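Local coordinates for FAD-dependent pyridine nucleotide-disulphide oxidoreductase (Desulfovibrio vulgaris, PDB 3IWA), which probably catalyses NAD(P)H-linked, FAD-dependent redox reactions as a two-subunit pyridine nucleotide-disulphide oxidoreductase, at residues S339-L344 with S348-G353; K202-M207 with T387-V392; V296-L301 with G307-G312. All blocks are in the same frame, centred on the assembly; numbering follows the deposited sequence.

Contact 1. Residues S339-L344 with S348-G353; sequences SWAVKL and SASGAG
Trp340 lies across Gly351 and Ala349, the two residues of strand 348-353 that share its side of the sheet. From CB, chi1 of 60° sets CG between the backbone N and the carbonyl carbon, and chi2 near -86° turns the indole flat against the neighbouring backbone. At the pyrrole end, CD1 is 3.4 Å from Gly351 O and NE1 is 3.5 Å from Gly351 CA. The middle of the indole sits over a peptide: Gly351 N stands 3.6 Å above the plane near its centre, with Ser350 C on the same face toward the rim. At the far end CZ3 and CH2 reach the methyl of Ala349, CZ3 to CB being 3.9 Å. This close fit is possible because Gly351 has no side chain on that face. NE1 of Trp340 donates in the ring plane to a water oxygen 2.9 Å away. The same water makes a weak bond to Gly353 O. Phe199 meets the indole edge-to-face.

Between the strands, backbone bonds pair Trp340 with Gly351 and Val342 with Ala349. Val342 N to Ala349 O is 2.9 Å and nearly straight, and the return bond from Ala349 N to Val342 O matches it in length. Trp340 O takes two donors, Gly351 N and the hydroxyl of Ser350, whose OG is 2.7 Å away; with OG anti to its own backbone N, the hydroxyl reaches across to the carbonyl. Ser339 OG bonds to Glu436 O of the second subunit, and the face carrying Ala341 and Ser350 meets Val438 of that subunit. The two hydrogen-bonded pairs, the three-residue connection and an angle of 174° between the strand directions define an antiparallel beta hairpin, with 340-343 as the outer strand of the dimerisation-domain sheet within the chain.

Contact 2. Residues K202-M207 with T387-V392; sequences KSLSQM and TLQLVV
Ser203 and Gln389 bring the polar ends of this contact together, with Ser203 OG 2.8 Å from Gln389 OE1. The glutamine is extended beyond CG (chi2 -170°), which carries its amide from the strand to the first turn of the helix. Ser201, immediately before that turn, ties the cluster together: its OG is hydrogen-bonded to Gln389 NE2, to Ser203 OG and to the backbone N of Leu204. One hydroxyl thus links the glutamine amide to the start of the helix.

Helix 202-214 is the helix of a beta-alpha-beta crossover between strands 185-189 and 218-220, parallel neighbours in a Rossmann-type sheet that probably binds NAD(P)H as in relatives. Strand 386-393 is part of the antiparallel sheet of the dimerisation domain. The contact therefore joins two domains, with 179 residues of chain between its segments. Their axes approach to 10.2 Å at 158°, so the helix runs roughly antiparallel to the strand, separated from it by the length of side chains.

The apolar part belongs to Leu204. Its CB stands above the plane of the Gln389 amide, displaced toward the outer N/O end, 3.7 Å from NE2 and 3.9 Å from OE1, a van der Waals approach to the amide. Its CD1 branch extends past the amide toward Thr387, where the nearest atom is CG2 at 4.4 Å, a loose touch. Gln403 and Phe405 of the adjacent strand 399-406 also meet Leu204. On the other flank, Asn368 and His370 of strand 366-372 touch Gln389.

Contact 3. Residues V296-L301 with G307-G312; sequences VTIPNL and GFFPLG
The antiparallel hairpin of strands 296-299 and 306-307 is joined through Ile298 and Gly307. Strand 296-299 begins soon after Asp294, whose Gly-Asp sequence in relatives usually lies at the flavin. Ile298 and Gly307 form a hydrogen-bonded pair: Gly307 N to Ile298 O is 2.7 Å, and Ile298 N to Gly307 O is 3.1 Å, the latter bent at 139°. Thr297 adds a second grip on the same carbonyl, its OG1, anti to the backbone N (chi1 175°), lying 2.6 Å from Gly307 O. The two donors approach from opposite faces of the carbonyl plane.

Beyond this pair the chains part, and a water bridges the gap, donating to Val296 O at 2.9 Å and accepting from Phe309 N at 2.8 Å. Val296 O also lies in the plane of the Phe308 ring, at its edge, 3.2 Å from CD1. Phe309 turns its edge to the hairpin, with Ile298 O in the ring plane; its CD2 is 3.6 Å from Ile298 CG1. Phe309 CZ is 3.7 Å from Asn300 ND2, which lies at the ring edge, the amide plane turned 48° from the ring. Asn300 OD1 instead bonds to Val302 N and Thr303 N in the turn.

With two donors, the carbonyl oxygen of Gly307 is gripped from both faces of its plane and is probably polarised, while the water satisfies backbone groups too far apart to pair directly.

How the contacts relate
Following the chain from the N terminus, residues 202-207 come first, on a helix of the putative nucleotide-binding domain; their partner arrives only at 387-392, so contact 2 closes a long loop and ties that domain to the dimerisation domain. Contacts 3 and 1 both fall within it. They are local hairpins in series, 296-301 closing on 307-312 in the small mixed sheet with 276-277 before 339-344 closes on 348-353, and none of the three cross. Contacts 3 and 1 touch lightly where Leu311 CD1 packs 4.2 Å from Ser339 O. Contacts 1 and 2 share the dimerisation-domain sheet, where strand 399-406 separates 348-353 from 386-393; their centres are about 11 Å apart.

Contact 1. Residues S339-L344 with S348-G353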
ATOM      1  N   SER A 339      -0.931 -12.373  -0.391  1.00 37.99           N
ATOM      2  CA  SER A 339      -0.180 -11.475   0.445  1.00 37.72           C
ATOM      3  C   SER A 339       0.201 -12.107   1.778  1.00 37.88           C
ATOM      4  O   SER A 339      -0.584 -12.825   2.362  1.00 38.08           O
ATOM      5  CB  SER A 339      -1.041 -10.248   0.699  1.00 37.78           C
ATOM      6  OG  SER A 339      -1.484  -9.718  -0.524  1.00 37.89           O
ATOM      7  N   TRP A 340       1.376 -11.802   2.291  1.00 37.87           N
ATOM      8  CA  TRP A 340       1.831 -12.416   3.541  1.00 38.28           C
ATOM      9  C   TRP A 340       2.886 -11.526   4.188  1.00 39.52           C
ATOM     10  O   TRP A 340       3.481 -10.685   3.537  1.00 39.09           O
ATOM     11  CB  TRP A 340       2.411 -13.826   3.294  1.00 37.68           C
ATOM     12  CG  TRP A 340       3.589 -13.819   2.350  1.00 35.93           C
ATOM     13  CD1 TRP A 340       3.544 -13.871   0.998  1.00 35.91           C
ATOM     14  CD2 TRP A 340       4.977 -13.684   2.696  1.00 33.23           C
ATOM     15  NE1 TRP A 340       4.828 -13.797   0.474  1.00 34.23           N
ATOM     16  CE2 TRP A 340       5.709 -13.638   1.507  1.00 32.43           C
ATOM     17  CE3 TRP A 340       5.663 -13.532   3.902  1.00 33.19           C
ATOM     18  CZ2 TRP A 340       7.114 -13.523   1.493  1.00 31.80           C
ATOM     19  CZ3 TRP A 340       7.036 -13.410   3.876  1.00 33.50           C
ATOM     20  CH2 TRP A 340       7.747 -13.432   2.683  1.00 28.62           C
ATOM     21  N   ALA A 341       3.089 -11.723   5.479  1.00 41.60           N
ATOM     22  CA  ALA A 341       4.156 -11.100   6.215  1.00 43.10           C
ATOM     23  C   ALA A 341       4.570 -12.026   7.339  1.00 44.98           C
ATOM     24  O   ALA A 341       3.726 -12.701   7.930  1.00 44.94           O
ATOM     25  CB  ALA A 341       3.710  -9.763   6.758  1.00 43.53           C
ATOM     26  N   VAL A 342       5.877 -12.078   7.602  1.00 47.09           N
ATOM     27  CA  VAL A 342       6.453 -12.780   8.749  1.00 48.23           C
ATOM     28  C   VAL A 342       7.429 -11.847   9.482  1.00 49.68           C
ATOM     29  O   VAL A 342       8.301 -11.221   8.866  1.00 49.78           O
ATOM     30  CB  VAL A 342       7.251 -14.018   8.332  1.00 47.95           C
ATOM     31  CG1 VAL A 342       7.342 -14.964   9.471  1.00 49.20           C
ATOM     32  CG2 VAL A 342       6.602 -14.722   7.203  1.00 49.93           C
ATOM     33  N   LYS A 343       7.279 -11.755  10.792  1.00 51.26           N
ATOM     34  CA  LYS A 343       8.222 -11.047  11.626  1.00 53.04           C
ATOM     35  C   LYS A 343       9.191 -12.075  12.227  1.00 52.93           C
ATOM     36  O   LYS A 343       8.764 -13.089  12.799  1.00 51.94           O
ATOM     37  CB  LYS A 343       7.473 -10.261  12.700  1.00 54.06           C
ATOM     38  CG  LYS A 343       8.353  -9.659  13.812  1.00 57.89           C
ATOM     39  CD  LYS A 343       8.745  -8.196  13.574  1.00 61.42           C
ATOM     40  CE  LYS A 343       9.892  -7.761  14.521  1.00 63.36           C
ATOM     41  NZ  LYS A 343      11.153  -8.566  14.335  1.00 64.09           N
ATOM     42  N   LEU A 344      10.488 -11.819  12.035  1.00 53.04           N
ATOM     43  CA  LEU A 344      11.563 -12.691  12.527  1.00 53.82           C
ATOM     44  C   LEU A 344      12.250 -11.983  13.709  1.00 54.44           C
ATOM     45  O   LEU A 344      11.658 -11.118  14.337  1.00 54.82           O
ATOM     46  CB  LEU A 344      12.543 -13.094  11.397  1.00 53.52           C
ATOM     47  CG  LEU A 344      11.939 -13.760  10.155  1.00 52.61           C
ATOM     48  CD1 LEU A 344      12.969 -13.947   9.083  1.00 51.51           C
ATOM     49  CD2 LEU A 344      11.323 -15.075  10.518  1.00 50.73           C
ATOM     50  N   SER A 348      11.922  -8.340   9.048  1.00 49.47           N
ATOM     51  CA  SER A 348      10.602  -8.746   8.634  1.00 47.97           C
ATOM     52  C   SER A 348      10.670  -9.056   7.175  1.00 45.94           C
ATOM     53  O   SER A 348      11.414  -8.428   6.464  1.00 46.41           O
ATOM     54  CB  SER A 348       9.620  -7.618   8.830  1.00 48.08           C
ATOM     55  OG  SER A 348       9.342  -7.470  10.207  1.00 50.49           O
ATOM     56  N   ALA A 349       9.904 -10.032   6.736  1.00 44.08           N
ATOM     57  CA  ALA A 349       9.795 -10.354   5.341  1.00 43.25           C
ATOM     58  C   ALA A 349       8.320 -10.239   4.945  1.00 42.27           C
ATOM     59  O   ALA A 349       7.453 -10.509   5.754  1.00 42.92           O
ATOM     60  CB  ALA A 349      10.319 -11.753   5.081  1.00 42.84           C
ATOM     61  N   SER A 350       8.038  -9.856   3.699  1.00 40.94           N
ATOM     62  CA  SER A 350       6.664  -9.685   3.235  1.00 39.66           C
ATOM     63  C   SER A 350       6.595  -9.814   1.733  1.00 37.20           C
ATOM     64  O   SER A 350       7.596  -9.671   1.077  1.00 36.72           O
ATOM     65  CB  SER A 350       6.119  -8.331   3.695  1.00 39.95           C
ATOM     66  OG  SER A 350       4.738  -8.277   3.434  1.00 43.35           O
ATOM     67  N   GLY A 351       5.415 -10.112   1.195  1.00 35.26           N
ATOM     68  CA  GLY A 351       5.244 -10.372  -0.256  1.00 33.73           C
ATOM     69  C   GLY A 351       3.805 -10.670  -0.730  1.00 32.12           C
ATOM     70  O   GLY A 351       2.871 -10.646   0.038  1.00 31.38           O
ATOM     71  N   ALA A 352       3.647 -10.924  -2.012  1.00 30.74           N
ATOM     72  CA  ALA A 352       2.351 -11.183  -2.618  1.00 30.90           C
ATOM     73  C   ALA A 352       2.605 -11.721  -3.988  1.00 30.28           C
ATOM     74  O   ALA A 352       3.569 -11.342  -4.597  1.00 30.82           O
ATOM     75  CB  ALA A 352       1.481  -9.920  -2.705  1.00 30.07           C
ATOM     76  N   GLY A 353       1.732 -12.588  -4.466  1.00 30.44           N
ATOM     77  CA  GLY A 353       1.849 -13.116  -5.790  1.00 31.48           C
ATOM     78  C   GLY A 353       2.964 -14.160  -5.850  1.00 32.46           C
ATOM     79  O   GLY A 353       3.339 -14.766  -4.836  1.00 32.20           O
TER
HETATM   80  O   HOH W   1       5.434 -14.026  -2.372  1.00 36.98           O

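Contact 2. Residues K202-M207 with T387-V392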
ATOM      1  N   LYS A 202      14.969 -17.883  -3.626  1.00 38.52           N
ATOM      2  CA  LYS A 202      16.161 -18.470  -2.973  1.00 40.17           C
ATOM      3  C   LYS A 202      17.109 -17.394  -2.432  1.00 39.87           C
ATOM      4  O   LYS A 202      17.509 -17.426  -1.268  1.00 40.20           O
ATOM      5  CB  LYS A 202      16.897 -19.382  -3.962  1.00 41.71           C
ATOM      6  CG  LYS A 202      17.799 -20.413  -3.293  1.00 45.58           C
ATOM      7  CD  LYS A 202      18.284 -21.503  -4.252  1.00 49.76           C
ATOM      8  CE  LYS A 202      19.543 -22.210  -3.672  1.00 53.02           C
ATOM      9  NZ  LYS A 202      20.344 -22.931  -4.724  1.00 54.36           N
ATOM     10  N   SER A 203      17.405 -16.392  -3.256  1.00 39.61           N
ATOM     11  CA  SER A 203      18.304 -15.305  -2.876  1.00 39.62           C
ATOM     12  C   SER A 203      17.778 -14.514  -1.663  1.00 39.75           C
ATOM     13  O   SER A 203      18.526 -14.211  -0.711  1.00 39.06           O
ATOM     14  CB  SER A 203      18.566 -14.383  -4.086  1.00 40.11           C
ATOM     15  OG  SER A 203      17.472 -13.511  -4.402  1.00 39.52           O
ATOM     16  N   LEU A 204      16.481 -14.213  -1.673  1.00 39.42           N
ATOM     17  CA  LEU A 204      15.887 -13.510  -0.547  1.00 39.38           C
ATOM     18  C   LEU A 204      15.776 -14.398   0.718  1.00 39.28           C
ATOM     19  O   LEU A 204      15.915 -13.928   1.854  1.00 38.95           O
ATOM     20  CB  LEU A 204      14.515 -12.939  -0.916  1.00 39.42           C
ATOM     21  CG  LEU A 204      14.055 -11.926   0.136  1.00 39.95           C
ATOM     22  CD1 LEU A 204      15.108 -10.783   0.256  1.00 39.32           C
ATOM     23  CD2 LEU A 204      12.700 -11.382  -0.207  1.00 42.15           C
ATOM     24  N   SER A 205      15.505 -15.672   0.526  1.00 39.96           N
ATOM     25  CA  SER A 205      15.387 -16.563   1.669  1.00 41.54           C
ATOM     26  C   SER A 205      16.633 -16.572   2.544  1.00 42.19           C
ATOM     27  O   SER A 205      16.514 -16.746   3.751  1.00 43.24           O
ATOM     28  CB  SER A 205      15.057 -17.961   1.227  1.00 41.50           C
ATOM     29  OG  SER A 205      16.221 -18.561   0.752  1.00 42.40           O
ATOM     30  N   GLN A 206      17.810 -16.327   1.971  1.00 43.37           N
ATOM     31  CA  GLN A 206      19.060 -16.340   2.751  1.00 44.08           C
ATOM     32  C   GLN A 206      19.078 -15.240   3.785  1.00 44.39           C
ATOM     33  O   GLN A 206      19.657 -15.394   4.869  1.00 44.41           O
ATOM     34  CB  GLN A 206      20.305 -16.124   1.887  1.00 44.57           C
ATOM     35  CG  GLN A 206      20.496 -17.006   0.675  1.00 47.35           C
ATOM     36  CD  GLN A 206      20.538 -18.481   0.983  1.00 51.34           C
ATOM     37  OE1 GLN A 206      20.927 -18.908   2.086  1.00 53.11           O
ATOM     38  NE2 GLN A 206      20.138 -19.282  -0.006  1.00 52.31           N
ATOM     39  N   MET A 207      18.507 -14.097   3.436  1.00 44.43           N
ATOM     40  CA  MET A 207      18.378 -13.032   4.406  1.00 45.57           C
ATOM     41  C   MET A 207      17.550 -13.539   5.593  1.00 45.02           C
ATOM     42  O   MET A 207      17.896 -13.321   6.740  1.00 45.79           O
ATOM     43  CB  MET A 207      17.736 -11.771   3.784  1.00 46.29           C
ATOM     44  CG  MET A 207      18.600 -10.948   2.759  1.00 49.57           C
ATOM     45  SD  MET A 207      20.252 -10.498   3.374  1.00 53.41           S
ATOM     46  CE  MET A 207      21.191 -11.979   3.124  1.00 55.79           C
ATOM     47  N   THR A 387      15.469  -4.436   0.964  1.00 46.43           N
ATOM     48  CA  THR A 387      15.465  -5.101  -0.338  1.00 45.75           C
ATOM     49  C   THR A 387      14.051  -5.420  -0.818  1.00 44.25           C
ATOM     50  O   THR A 387      13.257  -5.997  -0.078  1.00 44.82           O
ATOM     51  CB  THR A 387      16.177  -6.451  -0.283  1.00 46.13           C
ATOM     52  OG1 THR A 387      17.452  -6.302   0.345  1.00 48.53           O
ATOM     53  CG2 THR A 387      16.347  -7.041  -1.689  1.00 45.87           C
ATOM     54  N   LEU A 388      13.769  -5.052  -2.067  1.00 42.27           N
ATOM     55  CA  LEU A 388      12.601  -5.484  -2.803  1.00 40.29           C
ATOM     56  C   LEU A 388      13.018  -6.324  -3.991  1.00 38.69           C
ATOM     57  O   LEU A 388      13.998  -6.006  -4.666  1.00 36.49           O
ATOM     58  CB  LEU A 388      11.829  -4.298  -3.381  1.00 39.99           C
ATOM     59  CG  LEU A 388      11.132  -3.343  -2.440  1.00 41.62           C
ATOM     60  CD1 LEU A 388      10.271  -2.376  -3.284  1.00 39.24           C
ATOM     61  CD2 LEU A 388      10.309  -4.128  -1.384  1.00 41.92           C
ATOM     62  N   GLN A 389      12.201  -7.328  -4.296  1.00 36.54           N
ATOM     63  CA  GLN A 389      12.352  -8.100  -5.499  1.00 35.77           C
ATOM     64  C   GLN A 389      11.005  -8.101  -6.208  1.00 35.31           C
ATOM     65  O   GLN A 389       9.973  -8.276  -5.568  1.00 35.94           O
ATOM     66  CB  GLN A 389      12.836  -9.523  -5.166  1.00 36.03           C
ATOM     67  CG  GLN A 389      14.211  -9.581  -4.430  1.00 36.02           C
ATOM     68  CD  GLN A 389      14.816 -11.020  -4.305  1.00 37.98           C
ATOM     69  OE1 GLN A 389      16.012 -11.194  -4.058  1.00 41.61           O
ATOM     70  NE2 GLN A 389      13.994 -12.018  -4.467  1.00 36.21           N
ATOM     71  N   LEU A 390      11.027  -7.879  -7.518  1.00 34.60           N
ATOM     72  CA  LEU A 390       9.854  -7.699  -8.325  1.00 34.61           C
ATOM     73  C   LEU A 390       9.901  -8.762  -9.380  1.00 35.05           C
ATOM     74  O   LEU A 390      10.952  -8.953 -10.004  1.00 35.38           O
ATOM     75  CB  LEU A 390       9.866  -6.308  -8.979  1.00 34.25           C
ATOM     76  CG  LEU A 390       8.584  -5.742  -9.608  1.00 34.19           C
ATOM     77  CD1 LEU A 390       7.578  -5.358  -8.496  1.00 29.10           C
ATOM     78  CD2 LEU A 390       8.873  -4.480 -10.549  1.00 30.52           C
ATOM     79  N   VAL A 391       8.784  -9.468  -9.571  1.00 34.97           N
ATOM     80  CA  VAL A 391       8.743 -10.599 -10.492  1.00 34.27           C
ATOM     81  C   VAL A 391       7.932 -10.227 -11.680  1.00 34.90           C
ATOM     82  O   VAL A 391       6.786  -9.858 -11.557  1.00 35.37           O
ATOM     83  CB  VAL A 391       8.172 -11.882  -9.826  1.00 34.79           C
ATOM     84  CG1 VAL A 391       8.288 -13.026 -10.753  1.00 32.37           C
ATOM     85  CG2 VAL A 391       8.913 -12.210  -8.524  1.00 31.38           C
ATOM     86  N   VAL A 392       8.528 -10.340 -12.861  1.00 36.96           N
ATOM     87  CA  VAL A 392       7.973  -9.745 -14.076  1.00 36.94           C
ATOM     88  C   VAL A 392       7.911 -10.757 -15.205  1.00 38.41           C
ATOM     89  O   VAL A 392       8.878 -11.476 -15.454  1.00 38.75           O
ATOM     90  CB  VAL A 392       8.867  -8.568 -14.534  1.00 37.28           C
ATOM     91  CG1 VAL A 392       8.362  -7.991 -15.834  1.00 37.47           C
ATOM     92  CG2 VAL A 392       8.947  -7.511 -13.449  1.00 32.62           C
TER

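Contact 3. Residues V296-L301 with G307-G312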
ATOM      1  N   VAL A 296     -11.180 -24.734   0.989  1.00 35.85           N
ATOM      2  CA  VAL A 296     -11.629 -24.361  -0.336  1.00 35.38           C
ATOM      3  C   VAL A 296     -10.487 -23.980  -1.273  1.00 35.21           C
ATOM      4  O   VAL A 296      -9.394 -23.638  -0.842  1.00 33.70           O
ATOM      5  CB  VAL A 296     -12.654 -23.166  -0.281  1.00 36.16           C
ATOM      6  CG1 VAL A 296     -13.847 -23.488   0.657  1.00 34.92           C
ATOM      7  CG2 VAL A 296     -11.982 -21.852   0.179  1.00 34.57           C
ATOM      8  N   THR A 297     -10.788 -24.052  -2.570  1.00 35.90           N
ATOM      9  CA  THR A 297     -10.002 -23.442  -3.633  1.00 36.26           C
ATOM     10  C   THR A 297     -10.733 -22.222  -4.158  1.00 35.67           C
ATOM     11  O   THR A 297     -11.928 -22.254  -4.306  1.00 35.71           O
ATOM     12  CB  THR A 297      -9.722 -24.390  -4.857  1.00 37.03           C
ATOM     13  OG1 THR A 297      -9.040 -23.661  -5.904  1.00 39.66           O
ATOM     14  CG2 THR A 297     -11.030 -24.981  -5.443  1.00 35.68           C
ATOM     15  N   ILE A 298      -9.990 -21.152  -4.416  1.00 35.56           N
ATOM     16  CA  ILE A 298     -10.513 -19.953  -5.062  1.00 35.79           C
ATOM     17  C   ILE A 298      -9.505 -19.500  -6.132  1.00 35.74           C
ATOM     18  O   ILE A 298      -8.362 -19.891  -6.104  1.00 34.54           O
ATOM     19  CB  ILE A 298     -10.676 -18.817  -4.086  1.00 35.52           C
ATOM     20  CG1 ILE A 298      -9.338 -18.512  -3.415  1.00 35.52           C
ATOM     21  CG2 ILE A 298     -11.714 -19.164  -3.059  1.00 36.78           C
ATOM     22  CD1 ILE A 298      -9.408 -17.441  -2.397  1.00 36.42           C
ATOM     23  N   PRO A 299      -9.944 -18.674  -7.089  1.00 36.51           N
ATOM     24  CA  PRO A 299      -9.068 -18.272  -8.191  1.00 36.63           C
ATOM     25  C   PRO A 299      -7.796 -17.583  -7.716  1.00 36.86           C
ATOM     26  O   PRO A 299      -7.845 -16.706  -6.840  1.00 36.99           O
ATOM     27  CB  PRO A 299      -9.923 -17.277  -8.964  1.00 36.87           C
ATOM     28  CG  PRO A 299     -11.327 -17.606  -8.597  1.00 36.71           C
ATOM     29  CD  PRO A 299     -11.245 -17.999  -7.168  1.00 36.50           C
ATOM     30  N   ASN A 300      -6.660 -18.006  -8.243  1.00 36.43           N
ATOM     31  CA  ASN A 300      -5.449 -17.268  -8.017  1.00 36.62           C
ATOM     32  C   ASN A 300      -5.570 -16.061  -8.917  1.00 36.50           C
ATOM     33  O   ASN A 300      -5.647 -16.233 -10.117  1.00 37.41           O
ATOM     34  CB  ASN A 300      -4.229 -18.112  -8.396  1.00 37.08           C
ATOM     35  CG  ASN A 300      -2.915 -17.392  -8.153  1.00 35.27           C
ATOM     36  OD1 ASN A 300      -2.665 -16.325  -8.699  1.00 34.42           O
ATOM     37  ND2 ASN A 300      -2.088 -17.969  -7.336  1.00 31.19           N
ATOM     38  N   LEU A 301      -5.609 -14.845  -8.376  1.00 36.62           N
ATOM     39  CA  LEU A 301      -5.804 -13.674  -9.262  1.00 37.12           C
ATOM     40  C   LEU A 301      -4.584 -13.245 -10.122  1.00 37.39           C
ATOM     41  O   LEU A 301      -4.696 -12.329 -10.928  1.00 37.56           O
ATOM     42  CB  LEU A 301      -6.384 -12.486  -8.495  1.00 36.32           C
ATOM     43  CG  LEU A 301      -7.720 -12.805  -7.803  1.00 36.43           C
ATOM     44  CD1 LEU A 301      -8.046 -11.696  -6.833  1.00 36.02           C
ATOM     45  CD2 LEU A 301      -8.858 -12.989  -8.785  1.00 38.22           C
ATOM     46  N   GLY A 307      -6.483 -21.611  -7.135  1.00 46.81           N
ATOM     47  CA  GLY A 307      -5.431 -21.685  -6.143  1.00 45.92           C
ATOM     48  C   GLY A 307      -5.938 -22.130  -4.798  1.00 45.65           C
ATOM     49  O   GLY A 307      -7.129 -22.388  -4.603  1.00 45.22           O
ATOM     50  N   PHE A 308      -5.007 -22.199  -3.868  1.00 45.08           N
ATOM     51  CA  PHE A 308      -5.269 -22.627  -2.525  1.00 44.95           C
ATOM     52  C   PHE A 308      -4.583 -21.659  -1.550  1.00 44.83           C
ATOM     53  O   PHE A 308      -3.384 -21.474  -1.608  1.00 45.28           O
ATOM     54  CB  PHE A 308      -4.788 -24.078  -2.374  1.00 44.50           C
ATOM     55  CG  PHE A 308      -5.068 -24.667  -1.024  1.00 45.08           C
ATOM     56  CD1 PHE A 308      -6.361 -24.685  -0.523  1.00 44.70           C
ATOM     57  CD2 PHE A 308      -4.041 -25.203  -0.252  1.00 45.39           C
ATOM     58  CE1 PHE A 308      -6.642 -25.212   0.737  1.00 45.78           C
ATOM     59  CE2 PHE A 308      -4.299 -25.727   1.016  1.00 46.88           C
ATOM     60  CZ  PHE A 308      -5.617 -25.726   1.525  1.00 46.13           C
ATOM     61  N   PHE A 309      -5.351 -21.014  -0.681  1.00 44.83           N
ATOM     62  CA  PHE A 309      -4.822 -19.963   0.181  1.00 44.67           C
ATOM     63  C   PHE A 309      -5.198 -20.171   1.641  1.00 46.85           C
ATOM     64  O   PHE A 309      -6.078 -19.497   2.173  1.00 46.36           O
ATOM     65  CB  PHE A 309      -5.328 -18.617  -0.295  1.00 43.63           C
ATOM     66  CG  PHE A 309      -4.949 -18.309  -1.695  1.00 42.38           C
ATOM     67  CD1 PHE A 309      -3.762 -17.653  -1.974  1.00 39.31           C
ATOM     68  CD2 PHE A 309      -5.773 -18.687  -2.752  1.00 40.35           C
ATOM     69  CE1 PHE A 309      -3.411 -17.388  -3.254  1.00 38.12           C
ATOM     70  CE2 PHE A 309      -5.420 -18.411  -4.043  1.00 39.67           C
ATOM     71  CZ  PHE A 309      -4.240 -17.765  -4.296  1.00 38.26           C
ATOM     72  N   PRO A 310      -4.523 -21.112   2.306  1.00 49.68           N
ATOM     73  CA  PRO A 310      -4.800 -21.360   3.706  1.00 51.45           C
ATOM     74  C   PRO A 310      -4.090 -20.324   4.559  1.00 52.65           C
ATOM     75  O   PRO A 310      -3.182 -20.651   5.304  1.00 54.41           O
ATOM     76  CB  PRO A 310      -4.227 -22.766   3.929  1.00 51.41           C
ATOM     77  CG  PRO A 310      -3.066 -22.845   3.000  1.00 51.36           C
ATOM     78  CD  PRO A 310      -3.363 -21.888   1.836  1.00 50.31           C
ATOM     79  N   LEU A 311      -4.491 -19.073   4.414  1.00 53.45           N
ATOM     80  CA  LEU A 311      -3.906 -17.964   5.161  1.00 54.17           C
ATOM     81  C   LEU A 311      -4.911 -17.416   6.147  1.00 53.96           C
ATOM     82  O   LEU A 311      -6.121 -17.390   5.887  1.00 54.15           O
ATOM     83  CB  LEU A 311      -3.457 -16.858   4.198  1.00 54.69           C
ATOM     84  CG  LEU A 311      -2.279 -17.326   3.332  1.00 55.89           C
ATOM     85  CD1 LEU A 311      -2.234 -16.649   1.981  1.00 55.71           C
ATOM     86  CD2 LEU A 311      -0.995 -17.118   4.138  1.00 56.31           C
ATOM     87  N   GLY A 312      -4.393 -16.989   7.292  1.00 54.15           N
ATOM     88  CA  GLY A 312      -5.211 -16.431   8.362  1.00 53.62           C
ATOM     89  C   GLY A 312      -6.160 -15.390   7.804  1.00 52.84           C
ATOM     90  O   GLY A 312      -7.372 -15.570   7.853  1.00 53.54           O
TER
HETATM   91  O   HOH W   2      -8.137 -21.018  -0.892  1.00 40.22           O